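Local coordinates for glycerol dehydratase (Clostridium butyricum, PDB 1R9D), which probably dehydrates glycerol without coenzyme B12, as a member of the glycyl radical enzyme family, at residues 145-149 with 150-154; 463-466 with 467-470; 613-616 with 617-621; 721-724 with 725-729. All coordinates share one frame; numbering follows the deposited sequence.

Contact 1: residues 145-149 with 150-154; sequences EAVNC and DVFTV
Val147 O is gripped by two waters at the turn between helix 141-147 and strand 152-153. Its bond to water 3 is short, 2.7 Å from Val147 O to the water oxygen. Water 3 also bonds to Phe152 O, 2.8 Å away, and so spans the turn. Water 2 joins the same Val147 O to Asp150 N, which lies 2.8 Å from it. Water 1 makes a further bridge, from Ala146 O to Phe152 N, with Phe152 N 2.9 Å from the water. No direct hydrogen bond links residues 145-149 to 150-154, so water carries the polar link. The chain turns at Asp150, which has a positive phi of 62°. Arg455 donates to the carbonyl oxygens of both Cys149 and Asp150.

The apolar part centres on Phe152. Its CG stands between the backbone N and the carbonyl carbon (chi1 66°), and the ring reaches back to the helix. There Phe152 CE1 meets Val147 CG2 at 3.8 Å, the two side chains crossing at about a right angle. Phe152 CE2 lies 3.6 Å from Ala146 O. Helix 484-516 packs against Ala146, Val147 and Phe152, and strand 152-153 pairs with strand 449-452. The other methyl of Val147, CG1, meets Val154 CG2 at 4.2 Å.

Contact 2: residues 463-466 with 467-470; sequences SGFD and KNKQ
Phe465 and Gln470 both carry CG anti to the backbone N (chi1 -161° in Phe465), and the Gln470 chain then bends at chi2 (66°). This turns the Gln470 amide back to Ser463 and lays the Phe465 ring along the returning chain. The arrangement is a beta hairpin-like turn, with a single beta bridge between Phe465 and Gln470. Lys467 and Asn468 form its tip, with backbone angles close to those of a type I' turn. Asp466 N donates to Lys469 O at 2.8 Å. The return bond, from Lys469 N to Asp466 O, is weak and less certain.

Gln470 NE2 donates to Ser463 O at 2.9 Å, in an almost straight bond (173°). It meets a lone pair of that carbonyl in the carbonyl plane, and the acceptor lies in the amide plane too. Water 4 adds a second link, bonding to Ser463 O and, 2.7 Å away, to Gln470 OE1. The amide is thus held at both ends, and its NE2 also bonds to Gly472 O. Gln470 OE1 sits at the edge of the Phe465 ring, 3.4 Å from Phe465 CD1. Lys469 N lies over one face of that ring, toward its rim.

Asp466 and Lys467 run side by side, but the carboxylate has its salt bridge with Arg455. Ser463 is the C-prime residue of the Schellman motif that ends helix 453-461. The turn follows directly in the loop leading to helix 484-516, and Asp466 packs back on Glu458 and Leu459 of helix 453-461.

Contact 3: residues 613-616 with 617-621; sequences AREG and ALVYC
This is a contact between successive turns of one helix, in a buried part of helix 607-624. Residues three and four apart meet along it, and the backbone bonds run from each residue to the fourth before it. Ala617 N donates to Ala613 O at 3.0 Å, Leu618 N to Arg614 O at 2.9 Å, and Val619 N to Glu615 O at 3.1 Å.

Arg614 and Leu618 lie side by side and point the same way. The Arg614 chain is extended, with CG anti to the backbone N (chi1 174°). Leu618 CD1 rests against this extended stem, 3.9 Å from Arg614 CG and equally close to NE. Glu615 bends at chi2 (53°), which carries its carboxylate forward over the next turn. Glu615 OE2 comes to 3.8 Å from Val619 CG2, and OE1 to 4.0 Å from Leu618 CD1.

Helix 484-516 packs alongside: its Tyr491 bonds to Gly616 O through OH and touches Val619. Arg614 NH1 binds Lys689 O, and Glu615 OE2 forms a salt bridge with Arg622 NH1. Between the two turns, then, the side chains meet by van der Waals contact, while the polar ends bond elsewhere, Glu615 to a charge and Arg614 to a backbone carbonyl.

Contact 4: residues 721-724 with 725-729; sequences SLIR and SYFDQ
Phe727 packs back on Ile723, one turn earlier in helix 712-728. This helix is the crossover of the beta-alpha-beta unit that joins strands 702-705 and 733-738. Phe727 CB lies 3.6 Å from Ile723 O, and CG stays close to the same oxygen at 3.7 Å. CG is placed anti to the carbonyl carbon (chi1 -78°), which sends the ring back along the helix. On one side of the ring CD1 remains near Ile723 O. On the other, CD2 and then CE2 meet Ile723 CG2, with CE2 the closer at 4.0 Å. That methyl stands over the ring face in a CH-pi contact, 4.2 Å from the ring centroid and 20° off the normal. The two side chains run side by side, and both touch Tyr405 of strand 404-407.

The backbone under them is regular. Phe727 N donates to Ile723 O at 3.0 Å, and Tyr726 N to Leu722 O at 3.2 Å. Leu722 packs on strand 702-705, and Tyr726 meets the ring of Phe701 and touches helix 680-687. The chemistry divides accordingly: the methyl-on-ring contact joins two apolar side chains that together meet Tyr405 of the sheet, while Arg724 forms a salt bridge with Asp386.

Overall arrangement
Contacts 1 and 2 are neighbours, with centres about 14 Å apart, and they touch where Lys467 NZ comes to 3.6 Å from Asp150 OD2, a long and weak pairing. Arg455 serves both. Contact 3 is the most buried; contact 2 lies farthest from the centre of the chain and is partly buried, with more exposed residues than the others. Helix 484-516 packs against contacts 1 and 3, whose nearest atoms are still about 8 Å apart. Contact 4 belongs to the glycine radical region of the sequence. Contacts 3 and 4 rest on regular helical bonds and apolar packing. The polar links of contact 1 run through water; contact 2 has direct hydrogen bonds, one from a side-chain amide, and a single bridging water.

Contact 1: residues 145-149 with 150-154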
ATOM      1  N   GLU A 145     -13.250 -20.899   3.879  1.00 34.28           N
ATOM      2  CA  GLU A 145     -14.135 -22.008   4.213  1.00 35.08           C
ATOM      3  C   GLU A 145     -14.446 -22.009   5.706  1.00 34.15           C
ATOM      4  O   GLU A 145     -15.600 -22.150   6.107  1.00 33.89           O
ATOM      5  CB  GLU A 145     -13.498 -23.336   3.810  1.00 37.58           C
ATOM      6  CG  GLU A 145     -13.144 -23.410   2.337  1.00 42.18           C
ATOM      7  CD  GLU A 145     -12.756 -24.805   1.903  1.00 44.92           C
ATOM      8  OE1 GLU A 145     -11.901 -25.421   2.574  1.00 47.19           O
ATOM      9  OE2 GLU A 145     -13.305 -25.284   0.887  1.00 48.10           O
ATOM     10  N   ALA A 146     -13.411 -21.841   6.524  1.00 33.07           N
ATOM     11  CA  ALA A 146     -13.583 -21.817   7.974  1.00 32.10           C
ATOM     12  C   ALA A 146     -14.526 -20.692   8.407  1.00 31.75           C
ATOM     13  O   ALA A 146     -15.296 -20.843   9.356  1.00 31.09           O
ATOM     14  CB  ALA A 146     -12.225 -21.656   8.660  1.00 31.14           C
ATOM     15  N   VAL A 147     -14.463 -19.564   7.709  1.00 31.20           N
ATOM     16  CA  VAL A 147     -15.312 -18.425   8.032  1.00 31.59           C
ATOM     17  C   VAL A 147     -16.784 -18.725   7.736  1.00 32.48           C
ATOM     18  O   VAL A 147     -17.681 -18.149   8.353  1.00 32.33           O
ATOM     19  CB  VAL A 147     -14.879 -17.167   7.231  1.00 31.93           C
ATOM     20  CG1 VAL A 147     -15.876 -16.038   7.439  1.00 32.84           C
ATOM     21  CG2 VAL A 147     -13.488 -16.720   7.674  1.00 31.69           C
ATOM     22  N   ASN A 148     -17.028 -19.638   6.804  1.00 33.59           N
ATOM     23  CA  ASN A 148     -18.392 -19.981   6.419  1.00 35.86           C
ATOM     24  C   ASN A 148     -18.876 -21.344   6.930  1.00 36.66           C
ATOM     25  O   ASN A 148     -19.738 -21.973   6.311  1.00 37.28           O
ATOM     26  CB  ASN A 148     -18.514 -19.916   4.894  1.00 37.95           C
ATOM     27  CG  ASN A 148     -18.131 -18.551   4.337  1.00 39.78           C
ATOM     28  OD1 ASN A 148     -18.634 -17.523   4.789  1.00 41.40           O
ATOM     29  ND2 ASN A 148     -17.243 -18.537   3.352  1.00 40.84           N
ATOM     30  N   CYS A 149     -18.335 -21.782   8.064  1.00 36.33           N
ATOM     31  CA  CYS A 149     -18.695 -23.066   8.671  1.00 37.14           C
ATOM     32  C   CYS A 149     -19.668 -22.949   9.843  1.00 35.27           C
ATOM     33  O   CYS A 149     -19.892 -23.927  10.557  1.00 34.84           O
ATOM     34  CB  CYS A 149     -17.435 -23.787   9.170  1.00 39.33           C
ATOM     35  SG  CYS A 149     -16.412 -24.496   7.877  1.00 49.72           S
ATOM     36  N   ASP A 150     -20.235 -21.766  10.047  1.00 33.78           N
ATOM     37  CA  ASP A 150     -21.161 -21.538  11.156  1.00 32.85           C
ATOM     38  C   ASP A 150     -20.506 -21.749  12.522  1.00 31.18           C
ATOM     39  O   ASP A 150     -21.149 -22.245  13.450  1.00 30.06           O
ATOM     40  CB  ASP A 150     -22.395 -22.451  11.053  1.00 33.85           C
ATOM     41  CG  ASP A 150     -23.408 -21.964  10.032  1.00 36.00           C
ATOM     42  OD1 ASP A 150     -23.298 -20.805   9.571  1.00 35.45           O
ATOM     43  OD2 ASP A 150     -24.333 -22.743   9.701  1.00 36.51           O
ATOM     44  N   VAL A 151     -19.230 -21.391  12.644  1.00 29.02           N
ATOM     45  CA  VAL A 151     -18.533 -21.523  13.920  1.00 27.30           C
ATOM     46  C   VAL A 151     -18.246 -20.133  14.489  1.00 26.94           C
ATOM     47  O   VAL A 151     -18.358 -19.909  15.695  1.00 26.58           O
ATOM     48  CB  VAL A 151     -17.207 -22.307  13.773  1.00 27.36           C
ATOM     49  CG1 VAL A 151     -16.412 -22.241  15.071  1.00 26.05           C
ATOM     50  CG2 VAL A 151     -17.502 -23.761  13.426  1.00 27.72           C
ATOM     51  N   PHE A 152     -17.870 -19.199  13.618  1.00 25.62           N
ATOM     52  CA  PHE A 152     -17.598 -17.837  14.056  1.00 25.15           C
ATOM     53  C   PHE A 152     -17.931 -16.849  12.941  1.00 25.31           C
ATOM     54  O   PHE A 152     -18.165 -17.250  11.801  1.00 26.44           O
ATOM     55  CB  PHE A 152     -16.126 -17.697  14.482  1.00 25.25           C
ATOM     56  CG  PHE A 152     -15.139 -17.858  13.358  1.00 24.36           C
ATOM     57  CD1 PHE A 152     -14.836 -16.790  12.517  1.00 24.63           C
ATOM     58  CD2 PHE A 152     -14.521 -19.084  13.129  1.00 23.47           C
ATOM     59  CE1 PHE A 152     -13.932 -16.942  11.466  1.00 23.82           C
ATOM     60  CE2 PHE A 152     -13.615 -19.246  12.081  1.00 23.97           C
ATOM     61  CZ  PHE A 152     -13.319 -18.173  11.247  1.00 24.21           C
ATOM     62  N   THR A 153     -17.977 -15.567  13.280  1.00 24.40           N
ATOM     63  CA  THR A 153     -18.262 -14.528  12.296  1.00 24.67           C
ATOM     64  C   THR A 153     -17.347 -13.330  12.499  1.00 23.81           C
ATOM     65  O   THR A 153     -17.130 -12.893  13.626  1.00 24.07           O
ATOM     66  CB  THR A 153     -19.719 -14.023  12.381  1.00 25.81           C
ATOM     67  OG1 THR A 153     -19.881 -12.904  11.497  1.00 25.39           O
ATOM     68  CG2 THR A 153     -20.065 -13.583  13.796  1.00 24.69           C
ATOM     69  N   VAL A 154     -16.805 -12.814  11.402  1.00 23.41           N
ATOM     70  CA  VAL A 154     -15.938 -11.645  11.455  1.00 22.88           C
ATOM     71  C   VAL A 154     -16.612 -10.552  10.636  1.00 23.20           C
ATOM     72  O   VAL A 154     -15.958  -9.662  10.101  1.00 23.24           O
ATOM     73  CB  VAL A 154     -14.534 -11.938  10.871  1.00 21.82           C
ATOM     74  CG1 VAL A 154     -13.757 -12.859  11.810  1.00 22.01           C
ATOM     75  CG2 VAL A 154     -14.661 -12.585   9.502  1.00 22.13           C
TER
HETATM   76  O   HOH W   1     -17.395 -19.944  10.852  1.00 25.53           O
HETATM   77  O   HOH W   2     -20.578 -19.280   8.777  1.00 36.85           O
HETATM   78  O   HOH W   3     -19.248 -16.197   9.439  1.00 44.24           O

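Contact 2: residues 463-466 with 467-470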
ATOM      1  N   SER A 463     -16.243 -35.352  15.894  1.00 32.34           N
ATOM      2  CA  SER A 463     -14.911 -35.404  15.290  1.00 33.06           C
ATOM      3  C   SER A 463     -14.693 -34.478  14.092  1.00 33.08           C
ATOM      4  O   SER A 463     -14.139 -34.898  13.073  1.00 32.33           O
ATOM      5  CB  SER A 463     -14.576 -36.839  14.865  1.00 34.55           C
ATOM      6  OG  SER A 463     -14.484 -37.699  15.984  1.00 37.20           O
ATOM      7  N   GLY A 464     -15.125 -33.225  14.213  1.00 32.72           N
ATOM      8  CA  GLY A 464     -14.939 -32.267  13.136  1.00 33.33           C
ATOM      9  C   GLY A 464     -15.803 -32.474  11.907  1.00 34.31           C
ATOM     10  O   GLY A 464     -15.616 -31.790  10.898  1.00 34.31           O
ATOM     11  N   PHE A 465     -16.745 -33.411  11.984  1.00 34.97           N
ATOM     12  CA  PHE A 465     -17.639 -33.703  10.865  1.00 36.69           C
ATOM     13  C   PHE A 465     -18.956 -32.971  11.099  1.00 37.28           C
ATOM     14  O   PHE A 465     -19.536 -33.050  12.182  1.00 36.69           O
ATOM     15  CB  PHE A 465     -17.887 -35.211  10.768  1.00 37.59           C
ATOM     16  CG  PHE A 465     -18.391 -35.661   9.423  1.00 38.89           C
ATOM     17  CD1 PHE A 465     -17.588 -35.548   8.293  1.00 38.73           C
ATOM     18  CD2 PHE A 465     -19.661 -36.215   9.290  1.00 39.49           C
ATOM     19  CE1 PHE A 465     -18.039 -35.983   7.047  1.00 40.10           C
ATOM     20  CE2 PHE A 465     -20.124 -36.653   8.049  1.00 40.62           C
ATOM     21  CZ  PHE A 465     -19.309 -36.536   6.925  1.00 40.49           C
ATOM     22  N   ASP A 466     -19.431 -32.262  10.081  1.00 38.54           N
ATOM     23  CA  ASP A 466     -20.662 -31.488  10.211  1.00 39.94           C
ATOM     24  C   ASP A 466     -21.367 -31.370   8.864  1.00 41.14           C
ATOM     25  O   ASP A 466     -20.759 -30.975   7.873  1.00 41.11           O
ATOM     26  CB  ASP A 466     -20.317 -30.094  10.758  1.00 40.07           C
ATOM     27  CG  ASP A 466     -21.542 -29.272  11.110  1.00 40.47           C
ATOM     28  OD1 ASP A 466     -21.867 -28.326  10.359  1.00 40.83           O
ATOM     29  OD2 ASP A 466     -22.179 -29.569  12.144  1.00 40.66           O
ATOM     30  N   LYS A 467     -22.651 -31.715   8.834  1.00 42.02           N
ATOM     31  CA  LYS A 467     -23.433 -31.645   7.605  1.00 43.52           C
ATOM     32  C   LYS A 467     -22.800 -32.465   6.485  1.00 43.49           C
ATOM     33  O   LYS A 467     -22.684 -32.007   5.347  1.00 43.58           O
ATOM     34  CB  LYS A 467     -23.588 -30.189   7.162  1.00 44.40           C
ATOM     35  CG  LYS A 467     -24.416 -29.347   8.114  1.00 46.55           C
ATOM     36  CD  LYS A 467     -24.545 -27.925   7.602  1.00 48.68           C
ATOM     37  CE  LYS A 467     -25.449 -27.093   8.493  1.00 49.87           C
ATOM     38  NZ  LYS A 467     -25.573 -25.697   7.981  1.00 51.39           N
ATOM     39  N   ASN A 468     -22.392 -33.684   6.822  1.00 44.00           N
ATOM     40  CA  ASN A 468     -21.781 -34.593   5.863  1.00 44.38           C
ATOM     41  C   ASN A 468     -20.536 -34.021   5.196  1.00 43.87           C
ATOM     42  O   ASN A 468     -20.283 -34.269   4.017  1.00 44.04           O
ATOM     43  CB  ASN A 468     -22.809 -34.995   4.801  1.00 46.14           C
ATOM     44  CG  ASN A 468     -24.039 -35.652   5.403  1.00 47.50           C
ATOM     45  OD1 ASN A 468     -23.948 -36.700   6.049  1.00 49.31           O
ATOM     46  ND2 ASN A 468     -25.198 -35.038   5.198  1.00 48.41           N
ATOM     47  N   LYS A 469     -19.759 -33.252   5.952  1.00 43.07           N
ATOM     48  CA  LYS A 469     -18.525 -32.669   5.439  1.00 42.33           C
ATOM     49  C   LYS A 469     -17.548 -32.464   6.591  1.00 40.86           C
ATOM     50  O   LYS A 469     -17.943 -32.096   7.697  1.00 40.21           O
ATOM     51  CB  LYS A 469     -18.807 -31.337   4.724  1.00 44.37           C
ATOM     52  CG  LYS A 469     -19.496 -30.296   5.582  1.00 46.99           C
ATOM     53  CD  LYS A 469     -19.831 -29.026   4.806  1.00 48.99           C
ATOM     54  CE  LYS A 469     -20.576 -28.037   5.702  1.00 49.90           C
ATOM     55  NZ  LYS A 469     -20.883 -26.741   5.032  1.00 51.02           N
ATOM     56  N   GLN A 470     -16.273 -32.729   6.335  1.00 39.26           N
ATOM     57  CA  GLN A 470     -15.245 -32.583   7.358  1.00 38.09           C
ATOM     58  C   GLN A 470     -14.789 -31.125   7.395  1.00 37.69           C
ATOM     59  O   GLN A 470     -13.885 -30.737   6.655  1.00 38.18           O
ATOM     60  CB  GLN A 470     -14.067 -33.506   7.027  1.00 37.69           C
ATOM     61  CG  GLN A 470     -13.025 -33.663   8.125  1.00 36.27           C
ATOM     62  CD  GLN A 470     -13.567 -34.370   9.357  1.00 36.34           C
ATOM     63  OE1 GLN A 470     -14.293 -35.360   9.253  1.00 34.41           O
ATOM     64  NE2 GLN A 470     -13.202 -33.872  10.534  1.00 34.59           N
TER
HETATM   65  O   HOH W   4     -14.535 -37.147  11.311  1.00 47.20           O

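Contact 3: residues 613-616 with 617-621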
ATOM      1  N   ALA A 613     -16.570 -24.738  33.646  1.00 23.77           N
ATOM      2  CA  ALA A 613     -16.980 -23.579  32.861  1.00 23.66           C
ATOM      3  C   ALA A 613     -15.704 -22.743  32.741  1.00 23.39           C
ATOM      4  O   ALA A 613     -15.380 -22.221  31.670  1.00 22.85           O
ATOM      5  CB  ALA A 613     -18.067 -22.788  33.593  1.00 23.78           C
ATOM      6  N   ARG A 614     -14.972 -22.641  33.846  1.00 23.39           N
ATOM      7  CA  ARG A 614     -13.722 -21.878  33.873  1.00 23.99           C
ATOM      8  C   ARG A 614     -12.707 -22.445  32.886  1.00 24.58           C
ATOM      9  O   ARG A 614     -12.164 -21.721  32.046  1.00 24.97           O
ATOM     10  CB  ARG A 614     -13.115 -21.896  35.282  1.00 25.05           C
ATOM     11  CG  ARG A 614     -11.738 -21.246  35.371  1.00 26.01           C
ATOM     12  CD  ARG A 614     -11.104 -21.483  36.737  1.00 28.00           C
ATOM     13  NE  ARG A 614      -9.706 -21.055  36.777  1.00 30.42           N
ATOM     14  CZ  ARG A 614      -9.300 -19.823  37.064  1.00 31.43           C
ATOM     15  NH1 ARG A 614     -10.183 -18.872  37.345  1.00 31.05           N
ATOM     16  NH2 ARG A 614      -8.002 -19.543  37.074  1.00 32.78           N
ATOM     17  N   GLU A 615     -12.443 -23.743  32.989  1.00 25.02           N
ATOM     18  CA  GLU A 615     -11.477 -24.376  32.099  1.00 25.95           C
ATOM     19  C   GLU A 615     -11.940 -24.363  30.642  1.00 25.65           C
ATOM     20  O   GLU A 615     -11.132 -24.179  29.730  1.00 24.23           O
ATOM     21  CB  GLU A 615     -11.203 -25.811  32.557  1.00 27.53           C
ATOM     22  CG  GLU A 615     -10.153 -26.551  31.733  1.00 31.87           C
ATOM     23  CD  GLU A 615      -8.835 -25.790  31.616  1.00 34.30           C
ATOM     24  OE1 GLU A 615      -8.475 -25.047  32.559  1.00 35.18           O
ATOM     25  OE2 GLU A 615      -8.150 -25.952  30.582  1.00 35.97           O
ATOM     26  N   GLY A 616     -13.237 -24.562  30.423  1.00 25.22           N
ATOM     27  CA  GLY A 616     -13.756 -24.548  29.065  1.00 25.70           C
ATOM     28  C   GLY A 616     -13.519 -23.208  28.388  1.00 25.91           C
ATOM     29  O   GLY A 616     -13.128 -23.149  27.216  1.00 25.44           O
ATOM     30  N   ALA A 617     -13.746 -22.127  29.132  1.00 24.81           N
ATOM     31  CA  ALA A 617     -13.550 -20.777  28.611  1.00 25.02           C
ATOM     32  C   ALA A 617     -12.065 -20.475  28.447  1.00 24.91           C
ATOM     33  O   ALA A 617     -11.667 -19.781  27.513  1.00 22.94           O
ATOM     34  CB  ALA A 617     -14.188 -19.758  29.540  1.00 25.24           C
ATOM     35  N   LEU A 618     -11.250 -20.996  29.362  1.00 24.08           N
ATOM     36  CA  LEU A 618      -9.809 -20.778  29.306  1.00 24.28           C
ATOM     37  C   LEU A 618      -9.168 -21.387  28.073  1.00 23.86           C
ATOM     38  O   LEU A 618      -8.169 -20.870  27.578  1.00 24.29           O
ATOM     39  CB  LEU A 618      -9.133 -21.328  30.566  1.00 24.82           C
ATOM     40  CG  LEU A 618      -9.109 -20.360  31.752  1.00 25.69           C
ATOM     41  CD1 LEU A 618      -8.682 -21.093  33.033  1.00 27.36           C
ATOM     42  CD2 LEU A 618      -8.149 -19.213  31.440  1.00 25.84           C
ATOM     43  N   VAL A 619      -9.721 -22.491  27.578  1.00 23.56           N
ATOM     44  CA  VAL A 619      -9.168 -23.120  26.383  1.00 22.93           C
ATOM     45  C   VAL A 619      -9.292 -22.121  25.228  1.00 23.96           C
ATOM     46  O   VAL A 619      -8.365 -21.950  24.437  1.00 24.23           O
ATOM     47  CB  VAL A 619      -9.919 -24.419  26.038  1.00 22.92           C
ATOM     48  CG1 VAL A 619      -9.454 -24.959  24.691  1.00 24.21           C
ATOM     49  CG2 VAL A 619      -9.665 -25.456  27.139  1.00 24.24           C
ATOM     50  N   TYR A 620     -10.446 -21.466  25.141  1.00 22.55           N
ATOM     51  CA  TYR A 620     -10.670 -20.458  24.106  1.00 22.14           C
ATOM     52  C   TYR A 620      -9.714 -19.278  24.323  1.00 22.13           C
ATOM     53  O   TYR A 620      -9.015 -18.844  23.407  1.00 22.54           O
ATOM     54  CB  TYR A 620     -12.111 -19.950  24.179  1.00 22.04           C
ATOM     55  CG  TYR A 620     -12.360 -18.719  23.334  1.00 22.11           C
ATOM     56  CD1 TYR A 620     -12.427 -18.806  21.943  1.00 22.54           C
ATOM     57  CD2 TYR A 620     -12.492 -17.467  23.925  1.00 21.60           C
ATOM     58  CE1 TYR A 620     -12.621 -17.674  21.158  1.00 24.17           C
ATOM     59  CE2 TYR A 620     -12.686 -16.316  23.145  1.00 23.21           C
ATOM     60  CZ  TYR A 620     -12.749 -16.433  21.763  1.00 22.88           C
ATOM     61  OH  TYR A 620     -12.952 -15.315  20.981  1.00 23.88           O
ATOM     62  N   CYS A 621      -9.681 -18.771  25.549  1.00 22.55           N
ATOM     63  CA  CYS A 621      -8.838 -17.625  25.871  1.00 23.96           C
ATOM     64  C   CYS A 621      -7.348 -17.849  25.596  1.00 22.94           C
ATOM     65  O   CYS A 621      -6.672 -16.958  25.079  1.00 22.47           O
ATOM     66  CB  CYS A 621      -9.057 -17.208  27.331  1.00 23.99           C
ATOM     67  SG  CYS A 621     -10.732 -16.538  27.686  1.00 31.72           S
TER

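Contact 4: residues 721-724 with 725-729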
ATOM      1  N   SER A 721     -24.810  -4.456  48.225  1.00 26.43           N
ATOM      2  CA  SER A 721     -24.053  -5.546  48.833  1.00 27.13           C
ATOM      3  C   SER A 721     -23.775  -6.663  47.821  1.00 26.19           C
ATOM      4  O   SER A 721     -22.697  -7.268  47.817  1.00 26.12           O
ATOM      5  CB  SER A 721     -24.824  -6.109  50.030  1.00 27.98           C
ATOM      6  OG  SER A 721     -24.084  -7.141  50.658  1.00 31.45           O
ATOM      7  N   LEU A 722     -24.756  -6.939  46.968  1.00 25.35           N
ATOM      8  CA  LEU A 722     -24.623  -7.972  45.950  1.00 25.51           C
ATOM      9  C   LEU A 722     -23.481  -7.627  45.000  1.00 25.30           C
ATOM     10  O   LEU A 722     -22.647  -8.476  44.677  1.00 24.57           O
ATOM     11  CB  LEU A 722     -25.922  -8.093  45.155  1.00 27.05           C
ATOM     12  CG  LEU A 722     -26.007  -9.191  44.092  1.00 27.96           C
ATOM     13  CD1 LEU A 722     -26.184 -10.544  44.764  1.00 29.58           C
ATOM     14  CD2 LEU A 722     -27.183  -8.913  43.164  1.00 28.47           C
ATOM     15  N   ILE A 723     -23.445  -6.375  44.556  1.00 23.73           N
ATOM     16  CA  ILE A 723     -22.412  -5.922  43.636  1.00 23.89           C
ATOM     17  C   ILE A 723     -21.028  -5.978  44.278  1.00 24.07           C
ATOM     18  O   ILE A 723     -20.087  -6.518  43.697  1.00 24.03           O
ATOM     19  CB  ILE A 723     -22.702  -4.479  43.147  1.00 24.54           C
ATOM     20  CG1 ILE A 723     -23.989  -4.471  42.309  1.00 22.33           C
ATOM     21  CG2 ILE A 723     -21.522  -3.949  42.341  1.00 24.49           C
ATOM     22  CD1 ILE A 723     -24.547  -3.070  42.023  1.00 24.84           C
ATOM     23  N   ARG A 724     -20.903  -5.427  45.476  1.00 24.89           N
ATOM     24  CA  ARG A 724     -19.611  -5.428  46.152  1.00 26.49           C
ATOM     25  C   ARG A 724     -19.057  -6.827  46.392  1.00 25.96           C
ATOM     26  O   ARG A 724     -17.854  -7.047  46.269  1.00 25.80           O
ATOM     27  CB  ARG A 724     -19.707  -4.665  47.473  1.00 29.04           C
ATOM     28  CG  ARG A 724     -19.749  -3.158  47.282  1.00 33.54           C
ATOM     29  CD  ARG A 724     -20.015  -2.440  48.584  1.00 38.04           C
ATOM     30  NE  ARG A 724     -19.837  -0.994  48.458  1.00 41.85           N
ATOM     31  CZ  ARG A 724     -20.300  -0.113  49.338  1.00 43.79           C
ATOM     32  NH1 ARG A 724     -20.972  -0.532  50.402  1.00 45.23           N
ATOM     33  NH2 ARG A 724     -20.090   1.186  49.161  1.00 45.76           N
ATOM     34  N   SER A 725     -19.925  -7.775  46.723  1.00 26.26           N
ATOM     35  CA  SER A 725     -19.468  -9.139  46.974  1.00 26.53           C
ATOM     36  C   SER A 725     -18.946  -9.784  45.697  1.00 25.90           C
ATOM     37  O   SER A 725     -17.940 -10.494  45.716  1.00 27.08           O
ATOM     38  CB  SER A 725     -20.598  -9.994  47.551  1.00 27.48           C
ATOM     39  OG  SER A 725     -20.167 -11.338  47.701  1.00 28.48           O
ATOM     40  N   TYR A 726     -19.635  -9.552  44.584  1.00 24.76           N
ATOM     41  CA  TYR A 726     -19.206 -10.118  43.314  1.00 23.53           C
ATOM     42  C   TYR A 726     -17.859  -9.513  42.903  1.00 23.46           C
ATOM     43  O   TYR A 726     -16.954 -10.224  42.457  1.00 22.43           O
ATOM     44  CB  TYR A 726     -20.267  -9.859  42.233  1.00 23.29           C
ATOM     45  CG  TYR A 726     -19.868 -10.304  40.841  1.00 24.47           C
ATOM     46  CD1 TYR A 726     -19.543 -11.639  40.571  1.00 23.45           C
ATOM     47  CD2 TYR A 726     -19.808  -9.385  39.791  1.00 23.90           C
ATOM     48  CE1 TYR A 726     -19.166 -12.043  39.293  1.00 24.70           C
ATOM     49  CE2 TYR A 726     -19.433  -9.777  38.515  1.00 23.89           C
ATOM     50  CZ  TYR A 726     -19.110 -11.105  38.269  1.00 24.64           C
ATOM     51  OH  TYR A 726     -18.697 -11.472  37.010  1.00 24.39           O
ATOM     52  N   PHE A 727     -17.722  -8.201  43.068  1.00 22.91           N
ATOM     53  CA  PHE A 727     -16.479  -7.530  42.707  1.00 22.66           C
ATOM     54  C   PHE A 727     -15.329  -7.897  43.646  1.00 23.33           C
ATOM     55  O   PHE A 727     -14.187  -7.980  43.212  1.00 23.21           O
ATOM     56  CB  PHE A 727     -16.687  -6.009  42.664  1.00 21.55           C
ATOM     57  CG  PHE A 727     -17.391  -5.528  41.416  1.00 21.90           C
ATOM     58  CD1 PHE A 727     -17.825  -6.433  40.448  1.00 22.41           C
ATOM     59  CD2 PHE A 727     -17.625  -4.173  41.213  1.00 22.56           C
ATOM     60  CE1 PHE A 727     -18.488  -5.986  39.291  1.00 24.09           C
ATOM     61  CE2 PHE A 727     -18.282  -3.723  40.067  1.00 21.57           C
ATOM     62  CZ  PHE A 727     -18.712  -4.625  39.110  1.00 22.58           C
ATOM     63  N   ASP A 728     -15.624  -8.123  44.924  1.00 24.56           N
ATOM     64  CA  ASP A 728     -14.571  -8.511  45.862  1.00 26.20           C
ATOM     65  C   ASP A 728     -14.035  -9.888  45.473  1.00 26.84           C
ATOM     66  O   ASP A 728     -12.869 -10.207  45.731  1.00 25.94           O
ATOM     67  CB  ASP A 728     -15.092  -8.555  47.302  1.00 29.16           C
ATOM     68  CG  ASP A 728     -15.435  -7.176  47.848  1.00 33.24           C
ATOM     69  OD1 ASP A 728     -14.917  -6.165  47.317  1.00 34.33           O
ATOM     70  OD2 ASP A 728     -16.215  -7.103  48.824  1.00 35.00           O
ATOM     71  N   GLN A 729     -14.895 -10.692  44.843  1.00 26.33           N
ATOM     72  CA  GLN A 729     -14.542 -12.040  44.392  1.00 27.99           C
ATOM     73  C   GLN A 729     -13.875 -12.005  43.017  1.00 28.06           C
ATOM     74  O   GLN A 729     -13.638 -13.047  42.405  1.00 28.24           O
ATOM     75  CB  GLN A 729     -15.791 -12.925  44.315  1.00 30.30           C
ATOM     76  CG  GLN A 729     -16.524 -13.161  45.633  1.00 35.46           C
ATOM     77  CD  GLN A 729     -15.969 -14.328  46.417  1.00 39.37           C
ATOM     78  OE1 GLN A 729     -14.969 -14.202  47.122  1.00 42.87           O
ATOM     79  NE2 GLN A 729     -16.613 -15.484  46.289  1.00 39.91           N
TER